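Local atomic coordinates of ribosome-associated factor Y (Coxiella burnetii, PDB entry 3TQM), a protein that probably binds paired ribosomes (100S particles) as a short hibernation factor of the HPF/YfiA family and helps regulate translation. Residues T6-D11 and I40-K45; E18-K23 and K72-L77; D32-I37 and V54-S59; L46-D51 and D68-T73; I61-E66 and H79-Q84. All blocks are in the same frame, centred on the assembly; numbering follows the deposited sequence.

Interaction 1 of 5, residues T6-D11 and I40-K45; sequences TGQGVD and IFHINK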
# COMPACT_ATOMS: atom_id res chain seq x y z
N THR A 6 1.74 8.94 4.54
CA THR A 6 1.13 9.89 5.47
C THR A 6 0.49 9.17 6.65
O THR A 6 -0.32 8.26 6.47
CB THR A 6 0.06 10.75 4.76
OG1 THR A 6 0.64 11.41 3.63
CG2 THR A 6 -0.51 11.78 5.73
N GLY A 7 0.87 9.57 7.85
CA GLY A 7 0.24 9.06 9.05
C GLY A 7 -0.87 10.00 9.49
O GLY A 7 -0.62 11.15 9.84
N GLN A 8 -2.10 9.52 9.46
CA GLN A 8 -3.23 10.34 9.87
C GLN A 8 -3.63 10.01 11.31
O GLN A 8 -4.35 9.05 11.56
CB GLN A 8 -4.42 10.14 8.94
CG GLN A 8 -5.55 11.13 9.19
CD GLN A 8 -6.88 10.63 8.68
OE1 GLN A 8 -7.08 9.42 8.51
NE2 GLN A 8 -7.80 11.55 8.44
N GLY A 9 -3.14 10.82 12.24
CA GLY A 9 -3.38 10.60 13.65
C GLY A 9 -2.42 9.58 14.21
O GLY A 9 -2.57 9.12 15.35
N VAL A 10 -1.43 9.21 13.40
CA VAL A 10 -0.43 8.23 13.81
C VAL A 10 0.96 8.57 13.27
O VAL A 10 1.10 9.05 12.15
CB VAL A 10 -0.82 6.81 13.34
CG1 VAL A 10 -1.88 6.24 14.27
CG2 VAL A 10 -1.32 6.85 11.90
N ASP A 11 1.97 8.31 14.08
CA ASP A 11 3.35 8.50 13.68
C ASP A 11 3.89 7.22 13.07
O ASP A 11 3.98 6.19 13.75
CB ASP A 11 4.22 8.91 14.88
CG ASP A 11 3.93 10.31 15.36
OD1 ASP A 11 2.92 10.90 14.92
OD2 ASP A 11 4.71 10.83 16.19
N ILE A 40 -1.46 5.75 3.18
CA ILE A 40 -1.99 6.45 4.34
C ILE A 40 -2.28 5.48 5.49
O ILE A 40 -3.15 4.61 5.38
CB ILE A 40 -3.26 7.24 3.99
CG1 ILE A 40 -2.94 8.27 2.90
CG2 ILE A 40 -3.82 7.92 5.22
CD1 ILE A 40 -4.08 9.21 2.60
N PHE A 41 -1.54 5.65 6.58
CA PHE A 41 -1.75 4.85 7.78
C PHE A 41 -2.74 5.56 8.70
O PHE A 41 -2.74 6.79 8.80
CB PHE A 41 -0.44 4.64 8.52
CG PHE A 41 0.60 3.90 7.73
CD1 PHE A 41 1.42 4.58 6.83
CD2 PHE A 41 0.77 2.54 7.88
CE1 PHE A 41 2.38 3.90 6.10
CE2 PHE A 41 1.72 1.86 7.15
CZ PHE A 41 2.53 2.54 6.26
N HIS A 42 -3.61 4.79 9.34
CA HIS A 42 -4.50 5.36 10.34
C HIS A 42 -5.13 4.29 11.20
O HIS A 42 -5.27 3.14 10.79
CB HIS A 42 -5.56 6.27 9.70
CG HIS A 42 -6.26 5.66 8.53
ND1 HIS A 42 -5.64 5.42 7.33
CD2 HIS A 42 -7.55 5.26 8.38
CE1 HIS A 42 -6.51 4.89 6.48
NE2 HIS A 42 -7.67 4.78 7.10
N ILE A 43 -5.51 4.68 12.41
CA ILE A 43 -6.12 3.76 13.36
C ILE A 43 -7.51 4.24 13.77
O ILE A 43 -7.73 5.42 14.00
CB ILE A 43 -5.23 3.52 14.60
CG1 ILE A 43 -5.43 4.62 15.65
CG2 ILE A 43 -3.77 3.39 14.19
CD1 ILE A 43 -6.25 4.17 16.84
N ASN A 44 -8.45 3.30 13.83
CA ASN A 44 -9.79 3.59 14.32
C ASN A 44 -10.11 2.64 15.47
O ASN A 44 -10.59 1.53 15.26
CB ASN A 44 -10.82 3.46 13.21
CG ASN A 44 -12.20 3.95 13.63
OD1 ASN A 44 -12.58 3.84 14.80
ND2 ASN A 44 -12.96 4.49 12.69
N LYS A 45 -9.83 3.11 16.69
CA LYS A 45 -9.91 2.28 17.89
C LYS A 45 -8.89 1.14 17.83
O LYS A 45 -7.69 1.38 17.94
CB LYS A 45 -11.33 1.74 18.10
CG LYS A 45 -12.34 2.81 18.49
CD LYS A 45 -13.72 2.22 18.70
CE LYS A 45 -14.70 3.29 19.17
NZ LYS A 45 -16.08 2.75 19.34
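I40 starts the contact with its backbone: its CA sits 3.3 Å from T6 O in a CH...O approach, and that same oxygen accepts from F41 N at 2.9 Å. F41 O in turn takes Q8 N at 2.9 Å in a nearly straight bond (170° at the hydrogen). The two bonds bracket G7, which pairs with F41 in parallel register. Beyond Q8 the backbone turns through G9, and V10 comes back over the strand, laying CG2 3.4 Å from F41 O. H42 CB lies 3.6 Å from Q8 O. I43 makes the last touch: its CG2, anti to the carbonyl carbon, meets V10 CG1 at 3.4 Å. The two strands are the parallel pair of the beta-alpha-beta unit formed by strand 2-8, helix 14-24 and strand 36-44. The F41 side chain leaves the sheet towards L16 and T20 of helix 14-24 and M70 and V74 of helix 70-89, while I40 bonds through its backbone to D51 of strand 47-56.

Interaction 2 of 5, residues E18-K23 and K72-L77; sequences ELTEKK and KTVDLL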
# COMPACT_ATOMS: atom_id res chain seq x y z
N GLU A 18 10.32 1.32 6.74
CA GLU A 18 11.24 0.49 5.98
C GLU A 18 10.55 -0.77 5.49
O GLU A 18 10.67 -1.15 4.32
CB GLU A 18 12.46 0.12 6.83
CG GLU A 18 13.41 -0.84 6.14
CD GLU A 18 14.63 -1.17 6.98
OE1 GLU A 18 14.50 -1.19 8.23
OE2 GLU A 18 15.71 -1.38 6.40
N LEU A 19 9.81 -1.42 6.39
CA LEU A 19 9.07 -2.63 6.06
C LEU A 19 8.13 -2.41 4.87
O LEU A 19 8.08 -3.23 3.95
CB LEU A 19 8.26 -3.10 7.27
CG LEU A 19 7.49 -4.42 7.16
CD1 LEU A 19 6.12 -4.23 6.50
CD2 LEU A 19 8.30 -5.47 6.42
N THR A 20 7.40 -1.30 4.88
CA THR A 20 6.44 -1.02 3.82
C THR A 20 7.16 -0.73 2.51
O THR A 20 6.70 -1.13 1.44
CB THR A 20 5.54 0.17 4.18
OG1 THR A 20 4.84 -0.11 5.40
CG2 THR A 20 4.53 0.42 3.08
N GLU A 21 8.29 -0.04 2.60
CA GLU A 21 9.10 0.27 1.43
C GLU A 21 9.56 -0.99 0.70
O GLU A 21 9.35 -1.13 -0.50
CB GLU A 21 10.32 1.11 1.82
CG GLU A 21 10.05 2.60 1.90
CD GLU A 21 11.30 3.39 2.27
OE1 GLU A 21 12.38 2.77 2.38
OE2 GLU A 21 11.19 4.62 2.46
N LYS A 22 10.18 -1.90 1.44
CA LYS A 22 10.77 -3.09 0.83
C LYS A 22 9.71 -4.03 0.25
O LYS A 22 9.97 -4.73 -0.73
CB LYS A 22 11.66 -3.84 1.82
CG LYS A 22 10.91 -4.71 2.80
CD LYS A 22 11.86 -5.67 3.49
CE LYS A 22 11.10 -6.67 4.36
NZ LYS A 22 11.99 -7.71 4.93
N LYS A 23 8.52 -4.03 0.84
CA LYS A 23 7.44 -4.86 0.33
C LYS A 23 6.85 -4.30 -0.96
O LYS A 23 6.45 -5.05 -1.85
CB LYS A 23 6.34 -5.05 1.38
CG LYS A 23 6.57 -6.22 2.30
CD LYS A 23 5.39 -6.43 3.22
CE LYS A 23 5.61 -7.63 4.14
NZ LYS A 23 4.76 -7.53 5.36
N LYS A 72 0.83 -6.32 10.12
CA LYS A 72 0.01 -7.35 9.49
C LYS A 72 -0.89 -6.73 8.42
O LYS A 72 -1.14 -7.34 7.38
CB LYS A 72 -0.84 -8.07 10.54
CG LYS A 72 -1.48 -9.35 10.03
CD LYS A 72 -2.41 -9.96 11.07
CE LYS A 72 -2.86 -11.34 10.65
NZ LYS A 72 -3.45 -11.34 9.28
N THR A 73 -1.37 -5.52 8.68
CA THR A 73 -2.23 -4.81 7.74
C THR A 73 -1.51 -4.52 6.43
O THR A 73 -2.06 -4.72 5.35
CB THR A 73 -2.75 -3.49 8.33
OG1 THR A 73 -3.43 -3.74 9.57
CG2 THR A 73 -3.71 -2.82 7.35
N VAL A 74 -0.27 -4.04 6.54
CA VAL A 74 0.55 -3.77 5.36
C VAL A 74 0.63 -5.01 4.49
O VAL A 74 0.41 -4.95 3.28
CB VAL A 74 1.97 -3.33 5.75
CG1 VAL A 74 2.89 -3.38 4.54
CG2 VAL A 74 1.95 -1.93 6.36
N ASP A 75 0.93 -6.13 5.12
CA ASP A 75 1.03 -7.41 4.43
C ASP A 75 -0.26 -7.71 3.66
O ASP A 75 -0.22 -8.14 2.51
CB ASP A 75 1.33 -8.53 5.42
CG ASP A 75 2.06 -9.69 4.79
OD1 ASP A 75 3.29 -9.77 4.94
OD2 ASP A 75 1.40 -10.53 4.13
N LEU A 76 -1.39 -7.48 4.31
CA LEU A 76 -2.69 -7.71 3.69
C LEU A 76 -2.92 -6.80 2.48
O LEU A 76 -3.42 -7.24 1.45
CB LEU A 76 -3.82 -7.53 4.71
CG LEU A 76 -4.24 -8.75 5.54
CD1 LEU A 76 -3.04 -9.46 6.13
CD2 LEU A 76 -5.22 -8.34 6.63
N LEU A 77 -2.56 -5.53 2.63
CA LEU A 77 -2.75 -4.55 1.57
C LEU A 77 -1.95 -4.90 0.32
O LEU A 77 -2.37 -4.62 -0.80
CB LEU A 77 -2.38 -3.15 2.05
CG LEU A 77 -2.61 -2.01 1.05
CD1 LEU A 77 -4.06 -1.97 0.60
CD2 LEU A 77 -2.19 -0.68 1.65
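V74 faces L19 and T20 where the two helices of this beta-alpha-beta-beta-beta-alpha fold run side by side, their short axes 10.5 Å apart and only 16° from parallel. V74 offers both methyls. CG1 lies 3.9 Å from L19 CD1, the two side chains sliding past each other in opposite directions, and CG2 comes to 3.5 Å from T20 OG1. That hydroxyl bonds to L16 O one turn back in its own helix, which accounts for a polar atom in this buried spot. Further out, the extended chain of K23 reaches across, its CD passing 4.2 Å from V74 CG1. D75 has CG anti to its backbone N (chi1 -154°), which puts the carboxylate where K23 can reach it, and the two side chains cross at about a right angle. Around them, F41 of strand 36-44 touches T20 and V74, and H79 makes a weak hydrogen bond to D75 OD2. In the salt bridge itself, K23 NZ sits 2.7 Å from D75 OD1, on the anti side and 23° out of the carboxylate plane.

Interaction 3 of 5, residues D32-I37 and V54-S59; sequences DEISNI and VKLPGS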
# COMPACT_ATOMS: atom_id res chain seq x y z
N ASP A 32 6.97 -1.90 -12.43
CA ASP A 32 7.76 -0.87 -13.08
C ASP A 32 6.93 0.09 -13.92
O ASP A 32 7.45 1.05 -14.49
CB ASP A 32 8.89 -1.49 -13.91
CG ASP A 32 10.02 -2.01 -13.04
OD1 ASP A 32 10.91 -1.21 -12.68
OD2 ASP A 32 10.02 -3.22 -12.71
N GLU A 33 5.63 -0.17 -13.99
CA GLU A 33 4.72 0.72 -14.70
C GLU A 33 4.07 1.70 -13.73
O GLU A 33 3.37 2.62 -14.15
CB GLU A 33 3.66 -0.09 -15.44
CG GLU A 33 4.25 -1.08 -16.43
CD GLU A 33 3.20 -1.81 -17.22
OE1 GLU A 33 2.08 -1.27 -17.38
OE2 GLU A 33 3.48 -2.94 -17.67
N ILE A 34 4.31 1.49 -12.44
CA ILE A 34 3.80 2.37 -11.40
C ILE A 34 4.63 3.64 -11.30
O ILE A 34 5.86 3.59 -11.22
CB ILE A 34 3.82 1.68 -10.04
CG1 ILE A 34 2.92 0.44 -10.05
CG2 ILE A 34 3.39 2.64 -8.95
CD1 ILE A 34 2.95 -0.34 -8.75
N SER A 35 3.95 4.79 -11.30
CA SER A 35 4.63 6.07 -11.20
C SER A 35 4.59 6.60 -9.76
O SER A 35 5.63 6.96 -9.20
CB SER A 35 4.00 7.09 -12.14
OG SER A 35 2.65 7.33 -11.81
N ASN A 36 3.39 6.65 -9.19
CA ASN A 36 3.21 7.16 -7.83
C ASN A 36 2.43 6.23 -6.91
O ASN A 36 1.39 5.68 -7.29
CB ASN A 36 2.50 8.52 -7.86
CG ASN A 36 3.36 9.61 -8.45
OD1 ASN A 36 4.27 10.13 -7.80
ND2 ASN A 36 3.06 10.00 -9.69
N ILE A 37 2.92 6.07 -5.69
CA ILE A 37 2.20 5.35 -4.66
C ILE A 37 2.06 6.24 -3.44
O ILE A 37 3.07 6.66 -2.86
CB ILE A 37 2.92 4.08 -4.24
CG1 ILE A 37 3.12 3.14 -5.43
CG2 ILE A 37 2.16 3.38 -3.13
CD1 ILE A 37 3.54 1.75 -5.04
N VAL A 54 -2.45 3.92 -5.97
CA VAL A 54 -1.39 3.61 -6.93
C VAL A 54 -1.71 4.09 -8.34
O VAL A 54 -2.78 3.83 -8.87
CB VAL A 54 -1.10 2.10 -6.97
CG1 VAL A 54 -0.15 1.77 -8.11
CG2 VAL A 54 -0.53 1.63 -5.64
N LYS A 55 -0.76 4.80 -8.94
CA LYS A 55 -0.96 5.39 -10.25
C LYS A 55 -0.19 4.66 -11.35
O LYS A 55 1.04 4.59 -11.32
CB LYS A 55 -0.59 6.88 -10.23
CG LYS A 55 -0.79 7.59 -11.56
CD LYS A 55 -2.19 7.39 -12.11
CE LYS A 55 -2.37 8.14 -13.42
NZ LYS A 55 -3.57 7.67 -14.17
N LEU A 56 -0.93 4.11 -12.30
CA LEU A 56 -0.35 3.46 -13.47
C LEU A 56 -0.72 4.29 -14.69
O LEU A 56 -1.58 5.17 -14.60
CB LEU A 56 -0.92 2.04 -13.62
CG LEU A 56 -0.70 1.08 -12.46
CD1 LEU A 56 -1.92 0.18 -12.30
CD2 LEU A 56 0.57 0.25 -12.63
N PRO A 57 -0.08 4.02 -15.83
CA PRO A 57 -0.45 4.75 -17.05
C PRO A 57 -1.87 4.42 -17.48
O PRO A 57 -2.15 3.28 -17.88
CB PRO A 57 0.56 4.23 -18.08
CG PRO A 57 1.72 3.73 -17.27
CD PRO A 57 1.09 3.15 -16.04
N GLY A 58 -2.77 5.39 -17.39
CA GLY A 58 -4.13 5.23 -17.86
C GLY A 58 -5.16 4.86 -16.81
O GLY A 58 -6.36 4.93 -17.06
N SER A 59 -4.70 4.47 -15.62
CA SER A 59 -5.62 4.06 -14.57
C SER A 59 -5.07 4.28 -13.16
O SER A 59 -3.92 4.67 -12.99
CB SER A 59 -6.02 2.59 -14.75
OG SER A 59 -4.88 1.75 -14.81
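P57 brings its ring atom CD to 3.0 Å from E33 O, with CG behind it. Of the planar peptide carbonyls close by, K55 O accepts S35 N at 2.9 Å (172° at the hydrogen), and S35 OG also lies close to K55 O. At S59 O, within V54-S59, the donors come from opposite faces of the carbonyl plane: K55 NZ at 3.2 Å, standing 58° above it, and L56 N at 3.1 Å. The lysine chain is bent at chi2 (53°), which turns CD aside; NZ lies by the type II turn L56-S59, where G58 takes the positive phi. The two segments form the open end of the hairpin made by strands 36-44 and 47-56. Here S35 and N36 both lie opposite K55, much as in a classic beta bulge, and K55 N closes the pairing on N36 O at 2.8 Å. On the buried side of the sheet the aliphatic groups interlock. I34 sends CG1 to L56 CD2 at 3.5 Å and CG2 to V54 CG1 at 3.7 Å, crossing both obliquely. I37 instead lies alongside V54 and points the same way, I37 CG1 to V54 CG2 at 4.0 Å. Helix 70-89 reaches this end too: L85 and Y88 touch L56, and the Y88 hydroxyl bonds to E33 OE1.

Interaction 4 of 5, residues L46-D51 and D68-T73; sequences LKKIVD and DDMYKT. With SO4 (sulfate ion), chain E.
V50 and M70 (selenomethionine) make the dense part of this contact together with T73. V50 CG2 lies 3.5 Å from the selenium and equally 3.5 Å from T73 CG2, so one methyl fills the angle between two side chains of the helix's first turn. The M70 chain is bent at chi2 (71°), which places SE back towards the strand, where it also lies 3.9 Å from K48 CB. T73 turns its OG1 to 2.6 Å from K48 O; S67 OG, just ahead of this segment, also hydrogen-bonds to that hydroxyl. The helix start itself is fixed by D69 at the N-cap: its OD1 accepts Y71 N at 3.2 Å from well above the carboxylate plane. The other side is looser. K48 crosses M70 at about a right angle, resting CG near the backbone of D68, and its NZ makes only a weak bond of 3.5 Å to D68 O. Further out, the hydroxyl of the exposed Y71 has a weak bond of 3.5 Å to O1 of a sulfate ion, probably from the crystallisation liquor, which is also bonded to S13 OG. The start of helix 70-89 thus packs on strand 47-56, with F41 and I43 of strand 36-44 beside V50 and M70, and helix 14-24 flanking M70 and Y71 through L16.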
# COMPACT_ATOMS: atom_id res chain seq x y z
N LEU A 46 -9.37 -0.09 17.67
CA LEU A 46 -8.49 -1.25 17.60
C LEU A 46 -8.09 -1.58 16.16
O LEU A 46 -7.25 -2.44 15.93
CB LEU A 46 -9.16 -2.47 18.25
CG LEU A 46 -9.40 -2.40 19.76
CD1 LEU A 46 -10.25 -3.58 20.21
CD2 LEU A 46 -8.09 -2.36 20.52
N LYS A 47 -8.71 -0.90 15.20
CA LYS A 47 -8.46 -1.17 13.79
C LYS A 47 -7.23 -0.43 13.27
O LYS A 47 -7.15 0.80 13.36
CB LYS A 47 -9.70 -0.84 12.95
CG LYS A 47 -10.93 -1.65 13.31
CD LYS A 47 -12.07 -1.45 12.31
CE LYS A 47 -12.50 0.01 12.24
NZ LYS A 47 -13.63 0.22 11.29
N LYS A 48 -6.28 -1.19 12.73
CA LYS A 48 -5.09 -0.62 12.12
C LYS A 48 -5.25 -0.60 10.61
O LYS A 48 -4.80 -1.52 9.92
CB LYS A 48 -3.85 -1.44 12.49
CG LYS A 48 -3.61 -1.58 13.98
CD LYS A 48 -3.56 -0.22 14.66
CE LYS A 48 -3.13 -0.34 16.11
NZ LYS A 48 -4.01 -1.26 16.88
N ILE A 49 -5.88 0.45 10.09
CA ILE A 49 -6.15 0.56 8.66
C ILE A 49 -4.98 1.12 7.87
O ILE A 49 -4.36 2.12 8.26
CB ILE A 49 -7.38 1.44 8.38
CG1 ILE A 49 -8.62 0.88 9.09
CG2 ILE A 49 -7.63 1.56 6.90
CD1 ILE A 49 -8.86 1.47 10.46
N VAL A 50 -4.67 0.48 6.74
CA VAL A 50 -3.69 1.02 5.81
C VAL A 50 -4.33 1.15 4.42
O VAL A 50 -4.91 0.20 3.91
CB VAL A 50 -2.42 0.14 5.73
CG1 VAL A 50 -1.43 0.73 4.73
CG2 VAL A 50 -1.77 0.03 7.10
N ASP A 51 -4.23 2.34 3.84
CA ASP A 51 -4.86 2.63 2.56
C ASP A 51 -3.80 3.03 1.53
O ASP A 51 -2.79 3.64 1.88
CB ASP A 51 -5.89 3.74 2.73
CG ASP A 51 -6.77 3.93 1.50
OD1 ASP A 51 -6.68 3.11 0.57
OD2 ASP A 51 -7.55 4.91 1.48
N ASP A 68 -5.62 -5.88 13.55
CA ASP A 68 -5.27 -5.41 14.88
C ASP A 68 -3.80 -5.03 14.96
O ASP A 68 -3.32 -4.56 16.00
CB ASP A 68 -5.58 -6.48 15.93
CG ASP A 68 -4.94 -7.81 15.61
OD1 ASP A 68 -3.95 -7.82 14.84
OD2 ASP A 68 -5.40 -8.84 16.14
N ASP A 69 -3.08 -5.23 13.86
CA ASP A 69 -1.65 -4.98 13.83
C ASP A 69 -1.25 -4.30 12.53
O ASP A 69 -1.51 -4.81 11.44
CB ASP A 69 -0.88 -6.29 14.01
CG ASP A 69 0.62 -6.10 13.98
OD1 ASP A 69 1.08 -4.94 14.00
OD2 ASP A 69 1.35 -7.11 13.94
N MSE A 70 -0.61 -3.14 12.65
CA MSE A 70 -0.27 -2.33 11.49
C MSE A 70 0.65 -3.06 10.52
O MSE A 70 0.49 -2.95 9.30
CB MSE A 70 0.38 -1.01 11.92
CG MSE A 70 0.37 0.04 10.84
SE MSE A 70 -1.41 0.76 10.48
CE MSE A 70 -1.53 1.99 11.99
N TYR A 71 1.60 -3.81 11.05
CA TYR A 71 2.52 -4.58 10.22
C TYR A 71 1.76 -5.66 9.45
O TYR A 71 2.01 -5.88 8.26
CB TYR A 71 3.62 -5.21 11.07
CG TYR A 71 4.67 -4.24 11.54
CD1 TYR A 71 5.88 -4.10 10.86
CD2 TYR A 71 4.47 -3.46 12.67
CE1 TYR A 71 6.84 -3.21 11.29
CE2 TYR A 71 5.43 -2.56 13.11
CZ TYR A 71 6.62 -2.44 12.41
OH TYR A 71 7.57 -1.55 12.84
N LYS A 72 0.83 -6.32 10.12
CA LYS A 72 0.01 -7.35 9.49
C LYS A 72 -0.89 -6.73 8.42
O LYS A 72 -1.14 -7.34 7.38
CB LYS A 72 -0.84 -8.07 10.54
CG LYS A 72 -1.48 -9.35 10.03
CD LYS A 72 -2.41 -9.96 11.07
CE LYS A 72 -2.86 -11.34 10.65
NZ LYS A 72 -3.45 -11.34 9.28
N THR A 73 -1.37 -5.52 8.68
CA THR A 73 -2.23 -4.81 7.74
C THR A 73 -1.51 -4.52 6.43
O THR A 73 -2.06 -4.72 5.35
CB THR A 73 -2.75 -3.49 8.33
OG1 THR A 73 -3.43 -3.74 9.57
CG2 THR A 73 -3.71 -2.82 7.35
S SO4 E . 5.20 0.57 16.00
O1 SO4 E . 5.33 0.47 14.55
O2 SO4 E . 6.31 -0.11 16.66
O3 SO4 E . 5.20 1.98 16.38
O4 SO4 E . 3.94 -0.04 16.42

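Interaction 5 of 5, residues I61-E66 and H79-Q84; sequences INAQAE and HKLETQ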
# COMPACT_ATOMS: atom_id res chain seq x y z
N ILE A 61 -5.28 2.56 -9.02
CA ILE A 61 -5.71 1.51 -8.10
C ILE A 61 -5.84 2.06 -6.68
O ILE A 61 -4.90 2.63 -6.14
CB ILE A 61 -4.73 0.32 -8.10
CG1 ILE A 61 -4.76 -0.40 -9.45
CG2 ILE A 61 -5.05 -0.64 -6.98
CD1 ILE A 61 -3.84 -1.62 -9.52
N ASN A 62 -7.02 1.87 -6.09
CA ASN A 62 -7.23 2.20 -4.68
C ASN A 62 -7.55 0.94 -3.89
O ASN A 62 -8.49 0.22 -4.22
CB ASN A 62 -8.35 3.22 -4.51
CG ASN A 62 -8.03 4.56 -5.13
OD1 ASN A 62 -7.27 5.35 -4.56
ND2 ASN A 62 -8.60 4.83 -6.29
N ALA A 63 -6.76 0.67 -2.85
CA ALA A 63 -6.96 -0.52 -2.03
C ALA A 63 -6.84 -0.19 -0.55
O ALA A 63 -6.05 0.66 -0.16
CB ALA A 63 -5.96 -1.60 -2.42
N GLN A 64 -7.62 -0.89 0.27
CA GLN A 64 -7.60 -0.68 1.72
C GLN A 64 -7.69 -2.01 2.47
O GLN A 64 -8.43 -2.91 2.07
CB GLN A 64 -8.74 0.24 2.15
CG GLN A 64 -8.68 0.65 3.61
CD GLN A 64 -9.95 1.35 4.07
OE1 GLN A 64 -11.03 0.76 4.05
NE2 GLN A 64 -9.82 2.60 4.48
N ALA A 65 -6.94 -2.12 3.57
CA ALA A 65 -6.99 -3.30 4.42
C ALA A 65 -6.87 -2.90 5.88
O ALA A 65 -6.47 -1.77 6.18
CB ALA A 65 -5.88 -4.27 4.04
N GLU A 66 -7.21 -3.81 6.78
CA GLU A 66 -7.19 -3.51 8.21
C GLU A 66 -6.99 -4.76 9.05
O GLU A 66 -7.28 -5.87 8.62
CB GLU A 66 -8.48 -2.80 8.63
CG GLU A 66 -9.71 -3.69 8.61
CD GLU A 66 -10.97 -2.95 9.04
OE1 GLU A 66 -11.20 -1.82 8.56
OE2 GLU A 66 -11.74 -3.51 9.85
N HIS A 79 -1.32 -7.93 -0.80
CA HIS A 79 -2.06 -8.97 -1.52
C HIS A 79 -3.21 -8.37 -2.33
O HIS A 79 -3.47 -8.79 -3.45
CB HIS A 79 -2.61 -10.02 -0.55
CG HIS A 79 -1.56 -10.83 0.13
ND1 HIS A 79 -0.80 -11.78 -0.53
CD2 HIS A 79 -1.13 -10.84 1.41
CE1 HIS A 79 0.04 -12.34 0.32
NE2 HIS A 79 -0.14 -11.79 1.51
N LYS A 80 -3.89 -7.39 -1.74
CA LYS A 80 -4.96 -6.70 -2.45
C LYS A 80 -4.41 -5.92 -3.64
O LYS A 80 -5.04 -5.88 -4.70
CB LYS A 80 -5.72 -5.77 -1.50
CG LYS A 80 -6.59 -6.50 -0.49
CD LYS A 80 -7.52 -5.54 0.25
CE LYS A 80 -8.54 -6.31 1.07
NZ LYS A 80 -9.53 -5.41 1.73
N LEU A 81 -3.25 -5.31 -3.46
CA LEU A 81 -2.60 -4.58 -4.54
C LEU A 81 -2.21 -5.52 -5.68
O LEU A 81 -2.51 -5.25 -6.85
CB LEU A 81 -1.36 -3.84 -4.04
CG LEU A 81 -1.57 -2.56 -3.24
CD1 LEU A 81 -0.24 -1.85 -3.03
CD2 LEU A 81 -2.56 -1.64 -3.94
N GLU A 82 -1.55 -6.63 -5.34
CA GLU A 82 -1.13 -7.60 -6.35
C GLU A 82 -2.32 -8.12 -7.14
O GLU A 82 -2.26 -8.25 -8.36
CB GLU A 82 -0.37 -8.76 -5.70
CG GLU A 82 0.94 -8.34 -5.07
CD GLU A 82 1.97 -9.45 -5.08
OE1 GLU A 82 1.75 -10.48 -4.41
OE2 GLU A 82 3.00 -9.30 -5.77
N THR A 83 -3.41 -8.41 -6.44
CA THR A 83 -4.65 -8.81 -7.09
C THR A 83 -5.06 -7.75 -8.11
O THR A 83 -5.33 -8.07 -9.27
CB THR A 83 -5.79 -9.00 -6.07
OG1 THR A 83 -5.46 -10.06 -5.17
CG2 THR A 83 -7.09 -9.34 -6.79
N GLN A 84 -5.11 -6.50 -7.68
CA GLN A 84 -5.55 -5.40 -8.54
C GLN A 84 -4.59 -5.15 -9.70
O GLN A 84 -5.01 -4.76 -10.79
CB GLN A 84 -5.75 -4.12 -7.72
CG GLN A 84 -6.94 -4.18 -6.78
CD GLN A 84 -8.22 -4.59 -7.48
OE1 GLN A 84 -8.93 -5.48 -7.03
NE2 GLN A 84 -8.52 -3.93 -8.60
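K80 reaches from the helix to the edge strand: CB, CD, CE and NZ all come near it. Its CB sits 4.3 Å from A63 CB. With CG anti to the carbonyl carbon (chi1 -71°) and the chain extended from there, CD passes 3.3 Å from Q64 O and also lies near A65 CB. CE stays close to that same carbonyl oxygen, and NZ ends on it: the K80 NZ to Q64 O bond is 2.8 Å, with the donor nearly along the C=O axis (161°). An exposed lysine thereby grips the backbone of strand 59-65, the outermost strand of the sheet within this chain. Strand and helix are successive elements of the fold, so the chain doubles back and the C-terminal helix packs over the strand it follows, their directions 152° apart. The rest of the contact is largely apolar. L81 CD2 meets A63 CB at 3.7 Å and I61 CG2 at 4.1 Å. I61 is shared with the next turn, CG2 lying 3.6 Å from Q84 CB and CD1 3.6 Å from Q84 O. Around them L77 touches A63, L85 and L56 touch I61, and I27 from the loop after helix 14-24 packs on L81.

How the interactions relate
From the N terminus, strand 2-8 waits through helix 14-24 until strand 36-44 returns and interaction 1 closes the beta-alpha-beta loop. Interaction 2 crosses it, opening on helix 14-24 and closing only on helix 70-89, and interaction 3, at the far end of the hairpin, falls wholly within that span. Interaction 3 crosses interactions 1 and 4 along the chain, and interactions 2 and 4 both cross interaction 5. Interactions 2 and 4 overlap in sequence at K72 and T73, and both use helix 70-89. F41 touches T20 and V74, linking interactions 1 and 2; backbone pairing links 1 to 4 and both 3 and 4 to 5. Together they tie two helices onto one four-stranded sheet.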